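Local coordinates for Plm1 (Streptomyces sp. HK803, PDB 4HXY), which serves as the NADPH-dependent ketoreductase of the first phoslactomycin polyketide synthase module, probably reducing the beta-keto group of the growing chain to a hydroxyl, at residues A[281-286]-A[294-299]; A[68-73]-A[111-116]; A[302-307]-A[340-345]; A[325-330]-A[406-411]; A[201-206]-A[393-398]. All coordinates share one frame; numbering follows the deposited sequence. Where two conformers were deposited one is given.

Overall arrangement
Interactions 2, 3 and 4 are buried and wholly apolar between their segments, whereas interaction 1 lies at the surface, where a glutamine reaches a loop with a water alongside, and interaction 5 is half buried, with a valine–methionine core edged by polar side chains. Helix 290-310 serves both interaction 1 and interaction 3, the former near the adenine of NADPH, the latter nearer the centre of the chain. Arg-115, on a helix of interaction 2, reaches the backbone of 325-330 in interaction 4, and Ala-340 of interaction 3 rests on Gly-112. Interaction 5 touches only interaction 4, through Ala-394 and Ala-398, and lies about 32 Å from interaction 2, centre to centre.

Interaction 1 (A[281-286]-A[294-299]); sequences RDVRIA and AAQMAA. With NDP (NADPH dihydro-nicotinamide-adenine-dinucleotide phosphate), chain C.
Gln-296 reaches out from its helix and lays its amide against Val-283 and Arg-281, two residues of the loop that precedes that helix. Its chain is extended beyond CG (chi2 167°), which carries the carboxamide well clear of the helix surface. The nitrogen side of the amide does the touching: Gln-296 NE2 lies 4.0 Å from Val-283 CG2, the two side chains meeting at a slant, and 4.2 Å from Arg-281 CB. Both approaches are loose van der Waals contacts. Arg-281 gives only the root of its side chain, because a bend at chi2 (-67°) turns the rest away from Gln-296.

A water lies between the amide oxygen and the loop. It can donate to Gln-296 OE1 at 2.8 Å and lies 3.2 Å from Val-283 O, which it could also serve; with more acceptors around it than protons, the two bonds need not be made at once. Within the loop, Arg-284 NH2 hydrogen-bonds to Asp-282 OD1 at 2.7 Å. Asp-282 OD1 accepts through its syn lone pair and lies 10° out of the guanidinium plane, a salt bridge local to the loop.

Further along the helix Ala-299 belongs to the cofactor pocket, its CB 3.5 Å from N7A of the NADPH adenine. A backbone hydrogen bond joins Val-283 to Gly-331. Two further helices border this surface contact: Ile-285 packs on helix 67-77 and Met-297 on helix 333-351.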
# COMPACT_ATOMS: atom_id res chain seq x y z
N ARG A 281 13.13 -4.52 -1.50
CA ARG A 281 14.09 -5.44 -0.93
C ARG A 281 13.37 -6.69 -0.45
O ARG A 281 12.16 -6.66 -0.21
CB ARG A 281 14.83 -4.79 0.24
CG ARG A 281 15.67 -3.56 -0.16
CD ARG A 281 16.84 -3.93 -1.06
NE ARG A 281 17.63 -2.75 -1.42
CZ ARG A 281 17.62 -2.13 -2.60
NH1 ARG A 281 16.87 -2.58 -3.61
NH2 ARG A 281 18.38 -1.05 -2.77
N ASP A 282 14.11 -7.78 -0.34
CA ASP A 282 13.61 -9.07 0.12
C ASP A 282 14.24 -9.35 1.49
O ASP A 282 15.36 -9.86 1.57
CB ASP A 282 13.99 -10.15 -0.90
CG ASP A 282 13.56 -11.55 -0.49
OD1 ASP A 282 12.78 -11.70 0.47
OD2 ASP A 282 14.02 -12.52 -1.15
N VAL A 283 13.54 -8.97 2.55
CA VAL A 283 14.01 -9.10 3.92
C VAL A 283 12.84 -9.50 4.81
O VAL A 283 11.85 -8.78 4.89
CB VAL A 283 14.61 -7.76 4.44
CG1 VAL A 283 15.31 -7.95 5.78
CG2 VAL A 283 15.57 -7.18 3.39
N ARG A 284 12.96 -10.64 5.50
CA ARG A 284 11.91 -11.07 6.42
C ARG A 284 11.76 -10.09 7.57
O ARG A 284 12.70 -9.39 7.92
CB ARG A 284 12.20 -12.47 6.98
CG ARG A 284 12.31 -13.60 5.93
CD ARG A 284 11.07 -13.84 5.07
NE ARG A 284 11.32 -13.52 3.65
CZ ARG A 284 11.17 -14.35 2.61
NH1 ARG A 284 10.74 -15.60 2.76
NH2 ARG A 284 11.45 -13.91 1.38
N ILE A 285 10.57 -10.07 8.18
CA ILE A 285 10.30 -9.22 9.31
C ILE A 285 11.33 -9.45 10.41
O ILE A 285 11.80 -8.48 11.03
CB ILE A 285 8.86 -9.47 9.87
CG1 ILE A 285 7.83 -8.87 8.91
CG2 ILE A 285 8.71 -8.91 11.31
CD1 ILE A 285 6.41 -9.40 9.12
N ALA A 286 11.69 -10.71 10.62
CA ALA A 286 12.65 -11.08 11.66
C ALA A 286 14.03 -10.43 11.47
O ALA A 286 14.76 -10.26 12.45
CB ALA A 286 12.81 -12.59 11.76
N ALA A 294 12.25 2.02 7.77
CA ALA A 294 12.10 3.42 7.37
C ALA A 294 12.77 3.69 6.03
O ALA A 294 12.22 4.40 5.18
CB ALA A 294 12.66 4.34 8.44
N ALA A 295 13.97 3.15 5.82
CA ALA A 295 14.66 3.29 4.52
C ALA A 295 13.91 2.68 3.35
O ALA A 295 13.89 3.23 2.23
CB ALA A 295 16.09 2.70 4.61
N GLN A 296 13.26 1.54 3.61
CA GLN A 296 12.45 0.86 2.62
C GLN A 296 11.21 1.66 2.23
O GLN A 296 10.74 1.53 1.11
CB GLN A 296 12.00 -0.51 3.16
CG GLN A 296 13.09 -1.57 3.18
CD GLN A 296 12.74 -2.83 3.99
OE1 GLN A 296 11.61 -3.00 4.49
NE2 GLN A 296 13.73 -3.71 4.13
N MET A 297 10.68 2.45 3.16
CA MET A 297 9.43 3.20 2.95
C MET A 297 9.69 4.66 2.52
O MET A 297 8.76 5.36 2.12
CB MET A 297 8.56 3.17 4.22
CG MET A 297 8.09 1.78 4.63
SD MET A 297 7.24 1.68 6.20
CE MET A 297 5.69 2.56 5.82
N ALA A 298 10.94 5.13 2.61
CA ALA A 298 11.21 6.58 2.55
C ALA A 298 10.79 7.22 1.22
O ALA A 298 9.96 8.15 1.21
CB ALA A 298 12.66 6.82 2.77
N ALA A 299 11.41 6.79 0.12
CA ALA A 299 11.09 7.40 -1.20
C ALA A 299 9.61 7.29 -1.52
O ALA A 299 8.97 8.24 -1.98
CB ALA A 299 11.93 6.80 -2.32
PA NDP C . 13.13 1.09 -10.81
O1A NDP C . 13.58 0.87 -12.22
O2A NDP C . 14.07 0.72 -9.70
O5B NDP C . 12.72 2.62 -10.63
C5B NDP C . 12.68 3.20 -9.34
C4B NDP C . 13.10 4.64 -9.45
O4B NDP C . 13.02 5.27 -8.19
C3B NDP C . 14.54 4.80 -9.89
O3B NDP C . 14.55 5.75 -10.97
C2B NDP C . 15.27 5.33 -8.69
O2B NDP C . 16.32 6.12 -9.22
C1B NDP C . 14.14 6.11 -8.02
N9A NDP C . 14.33 6.45 -6.61
C8A NDP C . 14.54 5.60 -5.55
N7A NDP C . 14.69 6.34 -4.42
C5A NDP C . 14.54 7.66 -4.75
C6A NDP C . 14.57 8.84 -4.03
N6A NDP C . 14.77 8.91 -2.72
N1A NDP C . 14.39 10.03 -4.71
C2A NDP C . 14.15 10.04 -6.08
N3A NDP C . 14.13 8.88 -6.81
C4A NDP C . 14.31 7.72 -6.14
O3 NDP C . 11.76 0.31 -10.51
PN NDP C . 10.48 0.19 -11.44
O1N NDP C . 10.24 -1.26 -11.62
O2N NDP C . 10.51 1.05 -12.63
O5D NDP C . 9.29 0.61 -10.46
C5D NDP C . 8.93 1.95 -10.27
C4D NDP C . 7.74 2.00 -9.33
O4D NDP C . 6.74 1.09 -9.74
C3D NDP C . 8.12 1.60 -7.92
O3D NDP C . 7.57 2.52 -7.02
C2D NDP C . 7.47 0.24 -7.71
O2D NDP C . 7.14 -0.02 -6.37
C1D NDP C . 6.29 0.31 -8.66
N1N NDP C . 5.90 -1.02 -9.15
C2N NDP C . 6.69 -1.69 -10.04
C3N NDP C . 6.44 -3.01 -10.41
C7N NDP C . 7.24 -3.71 -11.44
O7N NDP C . 6.75 -4.93 -11.86
N7N NDP C . 8.39 -3.27 -11.93
C4N NDP C . 5.09 -3.60 -10.06
C5N NDP C . 4.31 -2.78 -9.09
C6N NDP C . 4.72 -1.53 -8.69
P2B NDP C . 17.57 6.62 -8.35
O1X NDP C . 18.50 7.25 -9.36
O2X NDP C . 18.23 5.44 -7.62
O3X NDP C . 17.12 7.58 -7.32
O HOH W 1 10.97 -5.69 4.81

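Interaction 2 (A[68-73]-A[111-116]); sequences EDLLAA and WGLGRV
Leu-70 and Leu-113 both carry CG trans to the main-chain nitrogen (chi1 177° and -170°), and these torsions extend the two branched side chains into the space between helices 67-77 and 105-120. Leu-70 CD2 lies 3.6 Å from Leu-113 CD2, and the same Leu-113 methyl is 3.8 Å from Leu-70 CG, so it nestles against the branch point as well as against one methyl.

The CD2 methyl of Leu-70 has a second neighbour in Gly-114, whose CA is 3.8 Å away; the methyl rests on the backbone of this glycine, which has no side chain. The backbones come nearest at this point, with Leu-70 CA and Gly-114 CA 7.6 Å apart.

Both helices lie among the parallel strands 59-63, 85-90 and 125-131, consistent with the N-terminal structural subdomain of modular ketoreductases. Leu-70 also packs on Trp-125 of strand 125-131, while Leu-113 turns to the NADPH-binding part, touching Leu-293 of helix 290-310 and Ala-333 of helix 333-351. Contact between the segments is entirely aliphatic and buried, which implies that it is held by dispersion and the exclusion of water, with shape rather than polar pairing setting the fit.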
# COMPACT_ATOMS: atom_id res chain seq x y z
N GLU A 68 6.06 0.69 11.96
CA GLU A 68 7.15 0.53 12.93
C GLU A 68 6.68 0.01 14.30
O GLU A 68 7.40 -0.73 14.96
CB GLU A 68 7.96 1.83 13.07
CG GLU A 68 7.15 2.99 13.56
CD GLU A 68 7.83 4.33 13.40
OE1 GLU A 68 8.97 4.47 13.91
OE2 GLU A 68 7.20 5.23 12.78
N ASP A 69 5.47 0.39 14.71
CA ASP A 69 4.93 -0.03 16.00
C ASP A 69 4.65 -1.52 15.98
O ASP A 69 4.93 -2.25 16.96
CB ASP A 69 3.64 0.72 16.34
CG ASP A 69 3.83 2.23 16.43
OD1 ASP A 69 4.90 2.69 16.91
OD2 ASP A 69 2.88 2.95 16.04
N LEU A 70 4.08 -2.00 14.88
CA LEU A 70 3.80 -3.43 14.75
C LEU A 70 5.12 -4.21 14.60
O LEU A 70 5.27 -5.30 15.14
CB LEU A 70 2.86 -3.70 13.57
CG LEU A 70 2.55 -5.18 13.27
CD1 LEU A 70 1.98 -5.89 14.49
CD2 LEU A 70 1.56 -5.26 12.10
N LEU A 71 6.07 -3.65 13.86
CA LEU A 71 7.38 -4.27 13.70
C LEU A 71 8.02 -4.47 15.08
O LEU A 71 8.52 -5.55 15.38
CB LEU A 71 8.31 -3.41 12.84
CG LEU A 71 9.69 -4.03 12.54
CD1 LEU A 71 9.58 -5.19 11.56
CD2 LEU A 71 10.68 -3.02 11.98
N ALA A 72 7.99 -3.44 15.90
CA ALA A 72 8.55 -3.53 17.24
C ALA A 72 7.88 -4.61 18.10
O ALA A 72 8.57 -5.34 18.81
CB ALA A 72 8.48 -2.19 17.97
N ALA A 73 6.56 -4.71 18.03
CA ALA A 73 5.83 -5.73 18.77
C ALA A 73 6.21 -7.13 18.31
O ALA A 73 6.37 -8.04 19.13
CB ALA A 73 4.32 -5.51 18.63
N TRP A 111 -1.41 -2.25 8.16
CA TRP A 111 -2.11 -3.33 7.45
C TRP A 111 -1.23 -3.94 6.35
O TRP A 111 -1.23 -5.16 6.14
CB TRP A 111 -3.44 -2.82 6.88
CG TRP A 111 -4.48 -2.77 7.93
CD1 TRP A 111 -4.44 -2.03 9.08
CD2 TRP A 111 -5.68 -3.53 7.97
NE1 TRP A 111 -5.55 -2.27 9.82
CE2 TRP A 111 -6.35 -3.17 9.16
CE3 TRP A 111 -6.31 -4.43 7.10
CZ2 TRP A 111 -7.57 -3.71 9.52
CZ3 TRP A 111 -7.52 -4.97 7.48
CH2 TRP A 111 -8.15 -4.57 8.65
N GLY A 112 -0.45 -3.11 5.66
CA GLY A 112 0.47 -3.63 4.65
C GLY A 112 1.45 -4.60 5.27
O GLY A 112 1.66 -5.69 4.76
N LEU A 113 2.05 -4.20 6.39
CA LEU A 113 3.00 -5.03 7.08
C LEU A 113 2.35 -6.26 7.72
O LEU A 113 2.90 -7.36 7.66
CB LEU A 113 3.75 -4.21 8.14
CG LEU A 113 4.93 -4.95 8.73
CD1 LEU A 113 6.12 -3.97 8.88
CD2 LEU A 113 4.55 -5.60 10.04
N GLY A 114 1.19 -6.07 8.33
CA GLY A 114 0.48 -7.13 9.02
C GLY A 114 0.11 -8.29 8.12
O GLY A 114 0.23 -9.45 8.49
N ARG A 115 -0.32 -7.99 6.90
CA ARG A 115 -0.55 -9.05 5.91
C ARG A 115 0.70 -9.89 5.63
O ARG A 115 0.62 -11.11 5.50
CB ARG A 115 -1.10 -8.48 4.61
CG ARG A 115 -2.58 -8.05 4.71
CD ARG A 115 -3.15 -7.57 3.37
NE ARG A 115 -2.76 -6.19 3.06
CZ ARG A 115 -3.45 -5.11 3.39
NH1 ARG A 115 -4.62 -5.19 4.02
NH2 ARG A 115 -2.99 -3.91 3.08
N VAL A 116 1.86 -9.25 5.55
CA VAL A 116 3.12 -9.96 5.40
C VAL A 116 3.42 -10.82 6.65
O VAL A 116 3.89 -11.95 6.52
CB VAL A 116 4.25 -8.99 5.07
CG1 VAL A 116 5.57 -9.73 4.99
CG2 VAL A 116 3.95 -8.26 3.75

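Interaction 3 (A[302-307]-A[340-345]); sequences EGALLL and ACLDAL
Leu-345 and Ala-304 bury the most surface in this contact between two nearly parallel helices, whose segments run 17° apart with axes 10.3 Å from each other. A chi1 of 177° swings CG of Leu-345 away from its own amide nitrogen and directs the fork at the neighbouring helix. One prong, Leu-345 CD2, presses on Ala-304 CB at 3.5 Å, slightly closer than carbons usually pack. The other, Leu-345 CD1, meets Leu-305 CD2 at 4.1 Å. The fork therefore straddles two successive residues of segment 302-307.

Leu-342, one turn earlier, completes the arrangement. Its CD2 methyl reaches Ala-304 CB at 3.6 Å, so the small alanine methyl is touched from two directions, roughly at right angles, by two leucines one turn apart.

The side chain of Leu-342 also comes within about 6 Å of the bound NADPH, near the cofactor but not touching it. Helices 290-310 and 333-351 lie against strands 270-275 and 316-322 of the Rossmann-type fold: Ala-304 and Leu-342 both rest on His-275, and Leu-345 reaches Phe-317 and Leu-319. From another side helix 105-120 packs on the pair, with Val-105 against Leu-345 and Arg-106 forming a salt bridge to Glu-302.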
# COMPACT_ATOMS: atom_id res chain seq x y z
N GLU A 302 7.39 8.92 2.21
CA GLU A 302 7.77 10.28 2.55
C GLU A 302 7.81 11.17 1.28
O GLU A 302 7.40 12.33 1.34
CB GLU A 302 9.08 10.31 3.35
CG GLU A 302 9.03 9.47 4.65
CD GLU A 302 7.83 9.77 5.57
OE1 GLU A 302 7.51 10.97 5.78
OE2 GLU A 302 7.21 8.81 6.08
N GLY A 303 8.27 10.62 0.16
CA GLY A 303 8.16 11.29 -1.14
C GLY A 303 6.74 11.67 -1.51
O GLY A 303 6.46 12.80 -1.89
N ALA A 304 5.82 10.73 -1.41
CA ALA A 304 4.43 11.01 -1.75
C ALA A 304 3.80 12.06 -0.84
O ALA A 304 3.05 12.92 -1.33
CB ALA A 304 3.62 9.73 -1.72
N LEU A 305 4.10 11.98 0.46
CA LEU A 305 3.56 12.92 1.43
C LEU A 305 4.11 14.31 1.16
O LEU A 305 3.38 15.30 1.28
CB LEU A 305 3.92 12.50 2.85
CG LEU A 305 3.10 11.32 3.36
CD1 LEU A 305 3.73 10.72 4.63
CD2 LEU A 305 1.62 11.62 3.59
N LEU A 306 5.38 14.38 0.80
CA LEU A 306 6.00 15.69 0.50
C LEU A 306 5.38 16.27 -0.77
O LEU A 306 5.01 17.46 -0.80
CB LEU A 306 7.51 15.54 0.35
CG LEU A 306 8.32 16.82 0.12
CD1 LEU A 306 8.10 17.84 1.23
CD2 LEU A 306 9.79 16.46 -0.01
N LEU A 307 5.19 15.43 -1.79
CA LEU A 307 4.56 15.89 -3.03
C LEU A 307 3.15 16.39 -2.79
O LEU A 307 2.74 17.40 -3.35
CB LEU A 307 4.53 14.78 -4.07
CG LEU A 307 5.87 14.41 -4.71
CD1 LEU A 307 5.82 12.99 -5.29
CD2 LEU A 307 6.27 15.43 -5.78
N ALA A 340 0.71 0.20 0.82
CA ALA A 340 -0.56 0.39 1.51
C ALA A 340 -0.73 1.86 1.90
O ALA A 340 -1.84 2.40 1.87
CB ALA A 340 -0.64 -0.51 2.77
N CYS A 341 0.36 2.50 2.30
CA CYS A 341 0.34 3.94 2.58
C CYS A 341 -0.08 4.76 1.37
O CYS A 341 -0.85 5.71 1.50
CB CYS A 341 1.68 4.41 3.10
SG CYS A 341 2.11 3.85 4.78
N LEU A 342 0.45 4.41 0.20
CA LEU A 342 0.10 5.14 -1.03
C LEU A 342 -1.39 5.08 -1.29
O LEU A 342 -2.03 6.07 -1.62
CB LEU A 342 0.83 4.58 -2.25
CG LEU A 342 2.32 4.80 -2.35
CD1 LEU A 342 2.82 4.23 -3.69
CD2 LEU A 342 2.67 6.29 -2.20
N ASP A 343 -1.98 3.89 -1.13
CA ASP A 343 -3.40 3.74 -1.42
C ASP A 343 -4.19 4.63 -0.49
O ASP A 343 -5.16 5.26 -0.90
CB ASP A 343 -3.82 2.27 -1.28
CG ASP A 343 -3.03 1.33 -2.20
OD1 ASP A 343 -2.38 1.81 -3.17
OD2 ASP A 343 -3.05 0.08 -1.98
N ALA A 344 -3.75 4.72 0.78
CA ALA A 344 -4.46 5.57 1.75
C ALA A 344 -4.30 7.04 1.45
O ALA A 344 -5.24 7.79 1.62
CB ALA A 344 -4.00 5.29 3.18
N LEU A 345 -3.12 7.44 0.99
CA LEU A 345 -2.88 8.83 0.64
C LEU A 345 -3.79 9.25 -0.51
O LEU A 345 -4.34 10.35 -0.48
CB LEU A 345 -1.43 9.07 0.26
CG LEU A 345 -1.09 10.47 -0.20
CD1 LEU A 345 -1.41 11.51 0.87
CD2 LEU A 345 0.39 10.49 -0.61

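Interaction 4 (A[325-330]-A[406-411]); sequences GIWGAA and DPVVAD
The short, weakly bonded helix 324-327, which follows strand 316-322 of the cofactor-binding Rossmann-type fold, packs here on strand 408-412 from near the C-terminal end of the chain. Val-408 is the residue that both partners from segment 325-330 share, one on each of its methyls. Ile-326 brings its longer branch alongside: Ile-326 CD1 is 3.8 Å from Val-408 CG2, and Ile-326 CG1 is 3.9 Å from the same methyl. The two side chains run past each other in opposite directions, a mutual overlap rather than an end-on meeting.

The second methyl meets Trp-327. The valine torsion (chi1 -174°) points CG1 away from its own nitrogen, and this methyl comes obliquely to the indole, 4.3 Å from Trp-327 CZ3, a looser contact made by the six-membered ring. With chi1 at 56° the indole of Trp-327 is turned so that this ring comes nearer the strand. Gly-328, with positive phi, ends the helical run.

All three touching residues are buried. The indole also meets Phe-417 and Phe-430 edge-to-face. Strand 408-412 is paired with strand 357-361 on one side and strand 6-14 on another, and backbone hydrogen bonds join Val-409 to Ala-360 and Val-408 to Phe-8. Ile-326 also touches Ala-360 and lies against Asp-343 of helix 333-351, so the contact lies between these strands and that helix.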
# COMPACT_ATOMS: atom_id res chain seq x y z
N GLY A 325 1.03 -4.36 -1.44
CA GLY A 325 0.29 -3.64 -0.42
C GLY A 325 -1.18 -4.02 -0.36
O GLY A 325 -1.93 -3.49 0.48
N ILE A 326 -1.62 -4.89 -1.28
CA ILE A 326 -3.00 -5.30 -1.34
C ILE A 326 -3.18 -6.64 -0.60
O ILE A 326 -4.08 -6.79 0.25
CB ILE A 326 -3.50 -5.46 -2.80
CG1 ILE A 326 -3.42 -4.13 -3.56
CG2 ILE A 326 -4.96 -6.02 -2.82
CD1 ILE A 326 -4.33 -3.04 -2.99
N TRP A 327 -2.33 -7.60 -0.96
CA TRP A 327 -2.40 -8.91 -0.33
C TRP A 327 -1.15 -9.43 0.35
O TRP A 327 -1.25 -10.39 1.13
CB TRP A 327 -2.96 -9.94 -1.30
CG TRP A 327 -2.26 -10.12 -2.62
CD1 TRP A 327 -1.03 -10.63 -2.85
CD2 TRP A 327 -2.84 -9.88 -3.92
NE1 TRP A 327 -0.77 -10.67 -4.20
CE2 TRP A 327 -1.88 -10.24 -4.88
CE3 TRP A 327 -4.07 -9.37 -4.35
CZ2 TRP A 327 -2.13 -10.15 -6.24
CZ3 TRP A 327 -4.31 -9.27 -5.70
CH2 TRP A 327 -3.34 -9.65 -6.64
N GLY A 328 0.00 -8.83 0.07
CA GLY A 328 1.26 -9.18 0.73
C GLY A 328 2.07 -10.23 -0.00
O GLY A 328 1.54 -11.00 -0.81
N ALA A 329 3.36 -10.28 0.33
CA ALA A 329 4.27 -11.33 -0.15
C ALA A 329 5.35 -11.47 0.92
O ALA A 329 5.76 -10.51 1.53
CB ALA A 329 4.90 -10.98 -1.52
N ALA A 330 5.79 -12.70 1.17
CA ALA A 330 6.91 -12.92 2.08
C ALA A 330 8.13 -12.11 1.65
O ALA A 330 8.43 -11.99 0.46
CB ALA A 330 7.26 -14.44 2.14
N ASP A 406 -9.59 3.07 -6.22
CA ASP A 406 -8.18 2.73 -6.28
C ASP A 406 -8.16 1.30 -6.81
O ASP A 406 -8.48 0.35 -6.14
CB ASP A 406 -7.45 2.87 -4.96
CG ASP A 406 -6.95 4.31 -4.68
OD1 ASP A 406 -6.92 5.20 -5.58
OD2 ASP A 406 -6.57 4.51 -3.51
N PRO A 407 -7.76 1.18 -8.06
CA PRO A 407 -7.73 -0.09 -8.74
C PRO A 407 -6.48 -0.93 -8.50
O PRO A 407 -5.42 -0.41 -8.27
CB PRO A 407 -7.78 0.33 -10.21
CG PRO A 407 -7.00 1.58 -10.21
CD PRO A 407 -7.39 2.28 -8.96
N VAL A 408 -6.69 -2.23 -8.57
CA VAL A 408 -5.61 -3.22 -8.55
C VAL A 408 -5.60 -3.79 -9.97
O VAL A 408 -6.64 -4.25 -10.45
CB VAL A 408 -5.92 -4.34 -7.54
CG1 VAL A 408 -4.73 -5.31 -7.42
CG2 VAL A 408 -6.24 -3.76 -6.17
N VAL A 409 -4.46 -3.73 -10.65
CA VAL A 409 -4.34 -4.12 -12.07
C VAL A 409 -3.22 -5.13 -12.23
O VAL A 409 -2.05 -4.80 -12.01
CB VAL A 409 -4.10 -2.90 -12.96
CG1 VAL A 409 -3.92 -3.32 -14.43
CG2 VAL A 409 -5.24 -1.86 -12.79
N ALA A 410 -3.56 -6.37 -12.58
CA ALA A 410 -2.58 -7.46 -12.61
C ALA A 410 -3.09 -8.58 -13.50
O ALA A 410 -4.30 -8.73 -13.67
CB ALA A 410 -2.33 -7.99 -11.17
N ASP A 411 -2.17 -9.37 -14.06
CA ASP A 411 -2.53 -10.57 -14.82
C ASP A 411 -2.37 -11.79 -13.90
O ASP A 411 -1.24 -12.28 -13.72
CB ASP A 411 -1.59 -10.67 -16.02
CG ASP A 411 -1.95 -11.80 -16.97
OD1 ASP A 411 -2.81 -12.63 -16.61
OD2 ASP A 411 -1.35 -11.86 -18.08

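Interaction 5 (A[201-206]-A[393-398]); sequences GHVARR and QAMEQA
Helices 198-210 and 388-400 cross steeply, their segments at -72° with axes 11.9 Å apart, so side chains must bridge the gap. Met-395 and Arg-206 do this from the two sides. The methionine chain runs out straight from the helix (chi1 -179°) until it bends at chi3 (72°), bringing Met-395 SD to 3.9 Å from Val-203 CG2; it is the sulfur that meets the valine methyl. The terminal methyl, Met-395 CE, lies 4.4 Å from Arg-206 CG, a looser touch on the arginine's aliphatic part.

Helix 198-210 begins within a glycine-rich sequence consistent with the GxGxxG turn of Rossmann folds; the side chain of Val-203 touches that sequence and lies about 8 Å from the NADPH. Met-395 in turn packs on Trp-361 of strand 357-361.

Toward the partly exposed side the contact becomes polar. Arg-206 NH2 comes obliquely to within 4.2 Å of Gln-393 N and stands 5.1 Å from Glu-396 OE2, too far for a salt bridge, though the opposite charges probably attract. Glu-396 has nearer partners: the backbone nitrogen of Trp-184 bonds to OE2, and in one of the two conformers of Gln-393, less certainly, Gln-393 NE2 hydrogen-bonds to Glu-396 OE1 at 2.9 Å.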
# COMPACT_ATOMS: atom_id res chain seq x y z
N GLY A 201 10.21 5.52 -17.05
CA GLY A 201 10.60 5.73 -18.46
C GLY A 201 9.48 5.40 -19.43
O GLY A 201 9.24 6.14 -20.39
N HIS A 202 8.77 4.30 -19.18
CA HIS A 202 7.63 3.96 -20.03
C HIS A 202 6.55 5.03 -19.99
O HIS A 202 5.96 5.36 -21.00
CB HIS A 202 7.00 2.63 -19.63
CG HIS A 202 7.90 1.46 -19.82
ND1 HIS A 202 8.52 1.18 -21.01
CD2 HIS A 202 8.27 0.47 -18.96
CE1 HIS A 202 9.26 0.10 -20.88
NE2 HIS A 202 9.13 -0.36 -19.65
N VAL A 203 6.30 5.55 -18.81
CA VAL A 203 5.29 6.59 -18.63
C VAL A 203 5.73 7.87 -19.33
O VAL A 203 4.95 8.50 -20.04
CB VAL A 203 5.04 6.87 -17.15
CG1 VAL A 203 4.11 8.07 -16.96
CG2 VAL A 203 4.49 5.60 -16.46
N ALA A 204 7.01 8.21 -19.17
CA ALA A 204 7.60 9.37 -19.84
C ALA A 204 7.41 9.31 -21.36
O ALA A 204 7.00 10.30 -21.97
CB ALA A 204 9.08 9.49 -19.51
N ARG A 205 7.70 8.16 -21.95
CA ARG A 205 7.55 7.98 -23.40
C ARG A 205 6.08 8.08 -23.83
O ARG A 205 5.76 8.62 -24.88
CB ARG A 205 8.13 6.64 -23.84
CG ARG A 205 9.62 6.51 -23.67
CD ARG A 205 10.09 5.14 -24.16
NE ARG A 205 11.41 4.76 -23.67
CZ ARG A 205 11.68 3.92 -22.66
NH1 ARG A 205 12.94 3.66 -22.35
NH2 ARG A 205 10.72 3.32 -21.96
N ARG A 206 5.18 7.54 -23.00
CA ARG A 206 3.74 7.61 -23.28
C ARG A 206 3.25 9.05 -23.29
O ARG A 206 2.51 9.46 -24.20
CB ARG A 206 2.95 6.79 -22.25
CG ARG A 206 1.43 6.85 -22.36
CD ARG A 206 0.90 6.61 -23.78
NE ARG A 206 1.24 5.30 -24.31
CZ ARG A 206 0.44 4.23 -24.34
NH1 ARG A 206 0.90 3.10 -24.86
NH2 ARG A 206 -0.80 4.26 -23.86
N GLN A 393 -2.13 1.29 -21.14
CA GLN A 393 -3.54 1.51 -21.43
C GLN A 393 -4.34 1.47 -20.13
O GLN A 393 -5.19 2.33 -19.89
CB GLN A 393 -4.09 0.48 -22.41
CG GLN A 393 -5.58 0.63 -22.66
CD GLN A 393 -5.92 1.89 -23.43
OE1 GLN A 393 -5.68 1.97 -24.64
NE2 GLN A 393 -6.49 2.87 -22.74
N ALA A 394 -4.03 0.51 -19.26
CA ALA A 394 -4.73 0.44 -17.98
C ALA A 394 -4.44 1.66 -17.12
O ALA A 394 -5.31 2.13 -16.40
CB ALA A 394 -4.35 -0.86 -17.23
N MET A 395 -3.21 2.19 -17.20
CA MET A 395 -2.88 3.43 -16.51
C MET A 395 -3.79 4.58 -16.93
O MET A 395 -4.33 5.29 -16.10
CB MET A 395 -1.42 3.80 -16.73
CG MET A 395 -1.02 5.08 -16.01
SD MET A 395 0.61 5.65 -16.49
CE MET A 395 0.25 6.24 -18.15
N GLU A 396 -3.95 4.76 -18.24
CA GLU A 396 -4.84 5.79 -18.79
C GLU A 396 -6.27 5.60 -18.30
O GLU A 396 -6.93 6.54 -17.88
CB GLU A 396 -4.78 5.74 -20.32
CG GLU A 396 -5.87 6.48 -21.03
CD GLU A 396 -5.66 6.50 -22.54
OE1 GLU A 396 -6.36 5.73 -23.27
OE2 GLU A 396 -4.77 7.28 -22.99
N GLN A 397 -6.74 4.35 -18.32
CA GLN A 397 -8.08 4.03 -17.85
C GLN A 397 -8.27 4.38 -16.37
O GLN A 397 -9.30 4.92 -15.98
CB GLN A 397 -8.37 2.54 -18.07
CG GLN A 397 -8.55 2.14 -19.51
CD GLN A 397 -8.66 0.63 -19.66
OE1 GLN A 397 -7.67 -0.08 -19.61
NE2 GLN A 397 -9.89 0.13 -19.80
N ALA A 398 -7.26 4.10 -15.55
CA ALA A 398 -7.34 4.41 -14.13
C ALA A 398 -7.41 5.91 -13.87
O ALA A 398 -8.15 6.38 -13.00
CB ALA A 398 -6.17 3.77 -13.36